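Local atomic coordinates of penicillin-binding protein 2 (Pbp2) (Helicobacter pylori, PDB entry 5LP5), a protein that probably cross-links peptidoglycan strands as a penicillin-binding transpeptidase and forms a complex with MreC in cell wall synthesis. Residues R151-Y165 and A267-V279. Residues are numbered along the deposited sequence; the frame is centred on the assembly and turned at random.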
loop_
_atom_site.group_PDB
_atom_site.type_symbol
_atom_site.label_atom_id
_atom_site.label_comp_id
_atom_site.label_asym_id
_atom_site.label_seq_id
_atom_site.Cartn_x
_atom_site.Cartn_y
_atom_site.Cartn_z
ATOM N N ARG A 151 -1.096 2.949 -4.707
ATOM C CA ARG A 151 -0.274 1.884 -5.254
ATOM C C ARG A 151 1.106 2.447 -5.538
ATOM O O ARG A 151 1.276 3.645 -5.819
ATOM C CB ARG A 151 -0.905 1.328 -6.536
ATOM C CG ARG A 151 -0.407 -0.052 -6.973
ATOM C CD ARG A 151 -0.850 -1.152 -6.006
ATOM N NE ARG A 151 -0.780 -2.503 -6.586
ATOM C CZ ARG A 151 -0.800 -3.634 -5.876
ATOM N NH1 ARG A 151 -0.911 -3.597 -4.554
ATOM N NH2 ARG A 151 -0.713 -4.814 -6.479
ATOM N N TYR A 152 2.103 1.576 -5.453
ATOM C CA TYR A 152 3.498 1.972 -5.647
ATOM C C TYR A 152 4.334 0.863 -6.287
ATOM O O TYR A 152 4.372 -0.261 -5.805
ATOM C CB TYR A 152 4.112 2.381 -4.308
ATOM C CG TYR A 152 5.539 2.869 -4.417
ATOM C CD1 TYR A 152 5.848 4.073 -5.061
ATOM C CD2 TYR A 152 6.576 2.123 -3.889
ATOM C CE1 TYR A 152 7.159 4.507 -5.176
ATOM C CE2 TYR A 152 7.882 2.554 -3.978
ATOM C CZ TYR A 152 8.174 3.738 -4.621
ATOM O OH TYR A 152 9.488 4.125 -4.712
ATOM N N TYR A 153 5.020 1.214 -7.368
ATOM C CA TYR A 153 5.870 0.295 -8.117
ATOM C C TYR A 153 7.310 0.751 -7.881
ATOM O O TYR A 153 7.773 1.725 -8.477
ATOM C CB TYR A 153 5.475 0.297 -9.608
ATOM C CG TYR A 153 4.003 -0.030 -9.802
ATOM C CD1 TYR A 153 3.586 -1.324 -10.013
ATOM C CD2 TYR A 153 3.020 0.963 -9.711
ATOM C CE1 TYR A 153 2.236 -1.631 -10.162
ATOM C CE2 TYR A 153 1.669 0.662 -9.853
ATOM C CZ TYR A 153 1.288 -0.635 -10.076
ATOM O OH TYR A 153 -0.029 -0.956 -10.214
ATOM N N PRO A 154 8.011 0.069 -6.961
ATOM C CA PRO A 154 9.346 0.477 -6.550
ATOM C C PRO A 154 10.306 0.610 -7.705
ATOM O O PRO A 154 11.088 1.562 -7.748
ATOM C CB PRO A 154 9.817 -0.644 -5.623
ATOM C CG PRO A 154 8.769 -1.674 -5.638
ATOM C CD PRO A 154 7.526 -1.082 -6.190
ATOM N N ASN A 155 10.246 -0.313 -8.652
ATOM C CA ASN A 155 11.215 -0.284 -9.751
ATOM C C ASN A 155 10.792 0.555 -10.951
ATOM O O ASN A 155 11.447 0.539 -11.982
ATOM C CB ASN A 155 11.545 -1.704 -10.183
ATOM C CG ASN A 155 12.068 -2.523 -9.047
ATOM O OD1 ASN A 155 13.268 -2.673 -8.881
ATOM N ND2 ASN A 155 11.174 -3.029 -8.245
ATOM N N ASN A 156 9.708 1.298 -10.808
ATOM C CA ASN A 156 9.223 2.178 -11.862
ATOM C C ASN A 156 8.829 1.509 -13.174
ATOM O O ASN A 156 7.701 1.022 -13.286
ATOM C CB ASN A 156 10.212 3.318 -12.084
ATOM C CG ASN A 156 10.224 4.275 -10.920
ATOM O OD1 ASN A 156 9.268 5.010 -10.681
ATOM N ND2 ASN A 156 11.276 4.221 -10.153
ATOM N N ALA A 157 9.730 1.499 -14.153
ATOM C CA ALA A 157 9.420 0.981 -15.492
ATOM C C ALA A 157 9.943 -0.429 -15.716
ATOM O O ALA A 157 9.904 -0.954 -16.827
ATOM C CB ALA A 157 9.953 1.912 -16.575
ATOM N N LEU A 158 10.419 -1.054 -14.651
ATOM C CA LEU A 158 10.845 -2.430 -14.738
ATOM C C LEU A 158 9.627 -3.305 -14.950
ATOM O O LEU A 158 8.701 -3.271 -14.149
ATOM C CB LEU A 158 11.580 -2.854 -13.472
ATOM C CG LEU A 158 12.185 -4.250 -13.577
ATOM C CD1 LEU A 158 13.375 -4.228 -14.525
ATOM C CD2 LEU A 158 12.595 -4.743 -12.201
ATOM N N ALA A 159 9.637 -4.070 -16.039
ATOM C CA ALA A 159 8.598 -5.069 -16.321
ATOM C C ALA A 159 7.228 -4.432 -16.390
ATOM O O ALA A 159 6.213 -5.077 -16.134
ATOM C CB ALA A 159 8.608 -6.172 -15.268
ATOM N N SER A 160 7.204 -3.160 -16.754
ATOM C CA SER A 160 5.962 -2.422 -16.819
ATOM C C SER A 160 4.899 -3.128 -17.659
ATOM O O SER A 160 3.701 -2.989 -17.384
ATOM C CB SER A 160 6.212 -1.000 -17.341
ATOM O OG SER A 160 6.469 -0.954 -18.737
ATOM N N HIS A 161 5.320 -3.875 -18.674
ATOM C CA HIS A 161 4.368 -4.544 -19.554
ATOM C C HIS A 161 3.927 -5.897 -19.007
ATOM O O HIS A 161 3.023 -6.513 -19.534
ATOM C CB HIS A 161 4.918 -4.668 -20.988
ATOM C CG HIS A 161 4.886 -3.384 -21.765
ATOM N ND1 HIS A 161 6.003 -2.597 -21.934
ATOM C CD2 HIS A 161 3.878 -2.750 -22.417
ATOM C CE1 HIS A 161 5.686 -1.540 -22.658
ATOM N NE2 HIS A 161 4.404 -1.605 -22.960
ATOM N N VAL A 162 4.560 -6.355 -17.941
ATOM C CA VAL A 162 4.089 -7.538 -17.221
ATOM C C VAL A 162 3.154 -7.155 -16.094
ATOM O O VAL A 162 2.033 -7.671 -15.982
ATOM C CB VAL A 162 5.246 -8.326 -16.592
ATOM C CG1 VAL A 162 4.702 -9.520 -15.837
ATOM C CG2 VAL A 162 6.240 -8.759 -17.673
ATOM N N LEU A 163 3.624 -6.251 -15.251
ATOM C CA LEU A 163 2.902 -5.909 -14.041
ATOM C C LEU A 163 1.583 -5.204 -14.343
ATOM O O LEU A 163 0.534 -5.592 -13.825
ATOM C CB LEU A 163 3.786 -5.052 -13.144
ATOM C CG LEU A 163 5.135 -5.668 -12.750
ATOM C CD1 LEU A 163 5.978 -4.631 -12.052
ATOM C CD2 LEU A 163 4.937 -6.863 -11.859
ATOM N N GLY A 164 1.629 -4.201 -15.216
ATOM C CA GLY A 164 0.490 -3.356 -15.486
ATOM C C GLY A 164 0.218 -2.453 -14.298
ATOM O O GLY A 164 0.974 -2.444 -13.326
ATOM N N TYR A 165 -0.878 -1.709 -14.359
ATOM C CA TYR A 165 -1.176 -0.715 -13.348
ATOM C C TYR A 165 -2.656 -0.668 -12.969
ATOM O O TYR A 165 -3.527 -1.086 -13.713
ATOM C CB TYR A 165 -0.709 0.666 -13.820
ATOM C CG TYR A 165 -1.448 1.154 -15.031
ATOM C CD1 TYR A 165 -2.678 1.796 -14.900
ATOM C CD2 TYR A 165 -0.947 0.945 -16.311
ATOM C CE1 TYR A 165 -3.369 2.235 -16.000
ATOM C CE2 TYR A 165 -1.635 1.384 -17.417
ATOM C CZ TYR A 165 -2.845 2.032 -17.255
ATOM O OH TYR A 165 -3.539 2.489 -18.357
ATOM N N ALA A 267 10.620 -10.977 -19.352
ATOM C CA ALA A 267 9.650 -10.549 -20.362
ATOM C C ALA A 267 9.774 -9.026 -20.511
ATOM O O ALA A 267 9.115 -8.234 -19.810
ATOM C CB ALA A 267 8.245 -10.945 -19.970
ATOM N N GLY A 268 10.653 -8.618 -21.411
ATOM C CA GLY A 268 10.841 -7.215 -21.676
ATOM C C GLY A 268 10.159 -6.777 -22.944
ATOM O O GLY A 268 10.166 -7.501 -23.927
ATOM N N SER A 269 9.573 -5.585 -22.916
ATOM C CA SER A 269 9.041 -4.955 -24.121
ATOM C C SER A 269 9.508 -3.520 -24.167
ATOM O O SER A 269 9.277 -2.776 -23.229
ATOM C CB SER A 269 7.505 -5.000 -24.154
ATOM O OG SER A 269 6.993 -4.119 -25.162
ATOM N N TYR A 270 10.132 -3.124 -25.275
ATOM C CA TYR A 270 10.904 -1.876 -25.291
ATOM C C TYR A 270 10.514 -0.929 -26.402
ATOM O O TYR A 270 10.572 -1.285 -27.585
ATOM C CB TYR A 270 12.395 -2.185 -25.359
ATOM C CG TYR A 270 12.790 -3.090 -24.234
ATOM C CD1 TYR A 270 13.090 -2.573 -22.976
ATOM C CD2 TYR A 270 12.799 -4.479 -24.396
ATOM C CE1 TYR A 270 13.427 -3.417 -21.917
ATOM C CE2 TYR A 270 13.127 -5.326 -23.345
ATOM C CZ TYR A 270 13.437 -4.783 -22.112
ATOM O OH TYR A 270 13.785 -5.580 -21.069
ATOM N N PRO A 271 10.131 0.297 -26.023
ATOM C CA PRO A 271 10.199 0.865 -24.683
ATOM C C PRO A 271 9.222 0.339 -23.653
ATOM O O PRO A 271 8.067 0.107 -23.973
ATOM C CB PRO A 271 9.861 2.353 -24.909
ATOM C CG PRO A 271 9.864 2.583 -26.367
ATOM C CD PRO A 271 9.621 1.266 -27.006
ATOM N N GLU A 272 9.692 0.161 -22.418
ATOM C CA GLU A 272 8.820 0.053 -21.241
ATOM C C GLU A 272 8.356 1.485 -20.864
ATOM O O GLU A 272 8.827 2.459 -21.450
ATOM C CB GLU A 272 9.575 -0.598 -20.058
ATOM C CG GLU A 272 10.187 -1.980 -20.298
ATOM C CD GLU A 272 9.228 -3.130 -20.041
ATOM O OE1 GLU A 272 8.030 -2.861 -19.833
ATOM O OE2 GLU A 272 9.666 -4.307 -20.054
ATOM N N TYR A 273 7.443 1.608 -19.893
ATOM C CA TYR A 273 7.011 2.917 -19.365
ATOM C C TYR A 273 6.857 2.860 -17.848
ATOM O O TYR A 273 6.768 1.784 -17.279
ATOM C CB TYR A 273 5.702 3.384 -20.019
ATOM C CG TYR A 273 4.495 2.504 -19.754
ATOM C CD1 TYR A 273 3.578 2.820 -18.759
ATOM C CD2 TYR A 273 4.272 1.354 -20.499
ATOM C CE1 TYR A 273 2.471 2.005 -18.503
ATOM C CE2 TYR A 273 3.174 0.536 -20.249
ATOM C CZ TYR A 273 2.275 0.869 -19.250
ATOM O OH TYR A 273 1.209 0.043 -18.998
ATOM N N ASN A 274 6.827 4.023 -17.200
ATOM C CA ASN A 274 6.893 4.104 -15.737
ATOM C C ASN A 274 5.525 4.030 -15.108
ATOM O O ASN A 274 4.778 5.013 -15.094
ATOM C CB ASN A 274 7.591 5.377 -15.277
ATOM C CG ASN A 274 7.722 5.463 -13.761
ATOM O OD1 ASN A 274 7.110 4.702 -13.007
ATOM N ND2 ASN A 274 8.550 6.405 -13.304
ATOM N N LEU A 275 5.242 2.871 -14.517
ATOM C CA LEU A 275 3.933 2.566 -13.968
ATOM C C LEU A 275 3.454 3.573 -12.925
ATOM O O LEU A 275 2.252 3.736 -12.739
ATOM C CB LEU A 275 3.945 1.175 -13.368
ATOM C CG LEU A 275 4.130 0.017 -14.350
ATOM C CD1 LEU A 275 4.449 -1.259 -13.564
ATOM C CD2 LEU A 275 2.920 -0.213 -15.272
ATOM N N ASN A 276 4.380 4.248 -12.239
ATOM C CA ASN A 276 3.980 5.195 -11.192
ATOM C C ASN A 276 3.256 6.425 -11.741
ATOM O O ASN A 276 2.510 7.063 -11.020
ATOM C CB ASN A 276 5.181 5.649 -10.382
ATOM C CG ASN A 276 5.665 4.614 -9.434
ATOM O OD1 ASN A 276 5.003 4.291 -8.450
ATOM N ND2 ASN A 276 6.863 4.120 -9.686
ATOM N N ASP A 277 3.474 6.763 -13.008
ATOM C CA ASP A 277 2.859 7.972 -13.576
ATOM C C ASP A 277 1.347 7.818 -13.789
ATOM O O ASP A 277 0.648 8.802 -13.998
ATOM C CB ASP A 277 3.547 8.360 -14.891
ATOM C CG ASP A 277 5.018 8.694 -14.715
ATOM O OD1 ASP A 277 5.411 9.126 -13.605
ATOM O OD2 ASP A 277 5.790 8.517 -15.684
ATOM N N PHE A 278 0.847 6.588 -13.732
ATOM C CA PHE A 278 -0.578 6.340 -13.857
ATOM C C PHE A 278 -1.321 6.371 -12.516
ATOM O O PHE A 278 -2.542 6.565 -12.497
ATOM C CB PHE A 278 -0.836 4.994 -14.573
ATOM C CG PHE A 278 -0.574 5.046 -16.043
ATOM C CD1 PHE A 278 0.711 4.859 -16.532
ATOM C CD2 PHE A 278 -1.600 5.322 -16.937
ATOM C CE1 PHE A 278 0.968 4.942 -17.886
ATOM C CE2 PHE A 278 -1.351 5.403 -18.295
ATOM C CZ PHE A 278 -0.063 5.214 -18.768
ATOM N N VAL A 279 -0.612 6.199 -11.406
ATOM C CA VAL A 279 -1.290 5.841 -10.155
ATOM C C VAL A 279 -2.390 6.819 -9.682
ATOM O O VAL A 279 -3.463 6.363 -9.254
ATOM C CB VAL A 279 -0.292 5.519 -9.022
ATOM C CG1 VAL A 279 -1.023 5.319 -7.703
ATOM C CG2 VAL A 279 0.513 4.268 -9.371
#
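S160 and H161, on the short helix 160-163 of the dimerisation region, grip E272, which follows the edge strand 264-270 of the transpeptidase sheet; the contact thus joins the dimerisation region of this penicillin-binding protein to its transpeptidase region. E272 bends at chi2 (-87°), bringing OE1 round to three bonds: S160 OG at 2.7 Å on its anti side, H161 N on its syn lone pair, and H161 ND1 at 2.9 Å from above the carboxylate plane. E272 OE2 accepts from S269 N, which should limit the carboxylate's rotation. Packing is tight round the buried S160, H161, Y273 and L275: the H161 ring has the edge of Y273 over one face in a T-shaped pair (planes at 80°) and S269, its OG bonded to L299 O and R301 N, over the other. L275 fills the middle, laying CB on the Y153 ring, while Y165 and F278 stack face to face, centroids 4.2 Å apart. On the looser side, Y152, N156, N274 and N276 are partly open to solvent, and the bonds from N274 ND2 and N276 ND2 to N156 OD1 are weak. Here N276 ND2 reaches Y153 O at 2.8 Å, and the Y153 N-H runs nearly straight to N276 OD1 (N to OD1 3.3 Å, 175°), tilted from the carbonyl plane.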